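Local coordinates for 2-c-methyl-d-erythritol 2,4-cyclodiphosphate synthase (Plasmodium falciparum, PDB 4C82), which catalyses the cyclisation of 4-diphosphocytidyl-2-C-methyl-D-erythritol 2-phosphate to 2-C-methyl-D-erythritol 2,4-cyclodiphosphate with release of CMP, a step of non-mevalonate isoprenoid synthesis, at the interface of chains A and B. Residues are numbered along the deposited sequence; one frame, centred on the assembly and turned at random. Chains: chain A/B, 2-c-methyl-d-erythritol 2,4-cyclodiphosphate synthase.

The interface of chains A and B. Residues chain A 122, 157-158; chain B 13-16, 71.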
# COMPACT_ATOMS: atom_id res chain seq x y z
N ASN A 122 7.78 4.40 -0.70
CA ASN A 122 7.50 4.61 -2.12
C ASN A 122 7.02 6.02 -2.19
O ASN A 122 5.89 6.32 -1.71
CB ASN A 122 6.32 3.67 -2.55
CG ASN A 122 6.78 2.25 -2.84
OD1 ASN A 122 7.76 2.09 -3.53
ND2 ASN A 122 6.09 1.23 -2.34
N LYS A 157 8.70 7.04 -7.69
CA LYS A 157 8.02 6.59 -8.87
C LYS A 157 7.34 7.77 -9.42
O LYS A 157 6.63 8.42 -8.69
CB LYS A 157 6.96 5.53 -8.52
CG LYS A 157 7.57 4.10 -8.41
CD LYS A 157 7.98 3.56 -9.81
CE LYS A 157 6.91 3.88 -10.89
NZ LYS A 157 7.15 3.21 -12.20
N THR A 158 7.52 8.03 -10.70
CA THR A 158 6.69 9.02 -11.41
C THR A 158 5.31 8.47 -11.81
O THR A 158 4.95 7.32 -11.51
CB THR A 158 7.46 9.48 -12.70
OG1 THR A 158 7.87 8.32 -13.41
CG2 THR A 158 8.72 10.21 -12.31
N GLY B 13 6.02 -3.00 -3.72
CA GLY B 13 6.39 -2.40 -5.01
C GLY B 13 5.17 -1.60 -5.54
O GLY B 13 3.99 -1.91 -5.24
N TYR B 14 5.44 -0.57 -6.30
CA TYR B 14 4.33 0.13 -6.96
C TYR B 14 4.71 0.41 -8.40
O TYR B 14 5.89 0.74 -8.70
CB TYR B 14 4.09 1.47 -6.19
CG TYR B 14 3.17 2.38 -6.99
CD1 TYR B 14 1.83 2.24 -6.90
CD2 TYR B 14 3.68 3.33 -7.89
CE1 TYR B 14 0.96 3.09 -7.60
CE2 TYR B 14 2.84 4.17 -8.62
CZ TYR B 14 1.48 4.06 -8.46
OH TYR B 14 0.54 4.85 -9.20
N ASP B 15 3.75 0.34 -9.33
CA ASP B 15 4.09 0.67 -10.71
C ASP B 15 2.82 1.25 -11.35
O ASP B 15 1.71 0.94 -10.92
CB ASP B 15 4.52 -0.57 -11.55
CG ASP B 15 5.34 -0.18 -12.83
OD1 ASP B 15 5.79 1.02 -12.96
OD2 ASP B 15 5.55 -1.10 -13.70
N ILE B 16 3.01 2.03 -12.41
CA ILE B 16 1.84 2.57 -13.13
C ILE B 16 2.28 2.72 -14.57
O ILE B 16 3.42 3.16 -14.86
CB ILE B 16 1.32 3.91 -12.51
CG1 ILE B 16 0.21 4.55 -13.45
CG2 ILE B 16 2.52 4.85 -12.29
CD1 ILE B 16 -0.46 5.76 -12.84
N ASP B 71 10.17 -4.49 -7.76
CA ASP B 71 10.39 -3.36 -6.87
C ASP B 71 10.10 -3.71 -5.42
O ASP B 71 10.72 -3.12 -4.55
CB ASP B 71 9.57 -2.14 -7.33
CG ASP B 71 10.37 -1.22 -8.24
OD1 ASP B 71 11.52 -1.57 -8.64
OD2 ASP B 71 9.87 -0.12 -8.54
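A:Lys157 crosses B:Tyr14 and B:Asp15 of the neighbouring chain at a slant, its inner methylenes against the tyrosine and its amine on the aspartate. Its ammonium NZ lies 2.7 Å from carboxylate oxygen OD1 of B:Asp15, a combined salt bridge and hydrogen bond that meets the oxygen nearly along its C-O axis. The lysine is poorly ordered, which limits how firmly its outer geometry can be read. As modelled, the chain is bent at chi2 (-70°) and chi3 (-43°), carrying it past the tyrosine before the amine turns to the aspartate.

The inner methylenes make the apolar part of the contact. CG of A:Lys157 sits 4.0 Å from CD2 of B:Tyr14, in the plane of the ring and at its edge, so the alkyl chain borders the aromatic group without stacking on a face. Next along, CD passes the B:Tyr14 backbone carbonyl at 3.7 Å from O. B:Asp15 points CG away from its own backbone N (chi1 -160°), which presents OD1 to the incoming amine. OD2 of B:Asp71 is 5.6 Å from A:Lys157 NZ, too far for a bond, yet its negative charge may favour the ammonium.

Methyl CG2 of B:Ile16 packs 3.6 Å from the A:Thr158 carbonyl O, while A:Asn122 merely borders the patch near B:Tyr14.

B:Asp15 is the aspartate of the GYDIH motif, a metal ligand in the IspF family, and the patch lies at the rim of an intersubunit active site of the homotrimer; in this unliganded enzyme A:Lys157 meets its OD1. Chain A contributes strand 114-124, the end of strand 152-157 and the following loop; chain B supplies consecutive residues of strand 9-21, with B:Asp71 of helix 64-77 alongside.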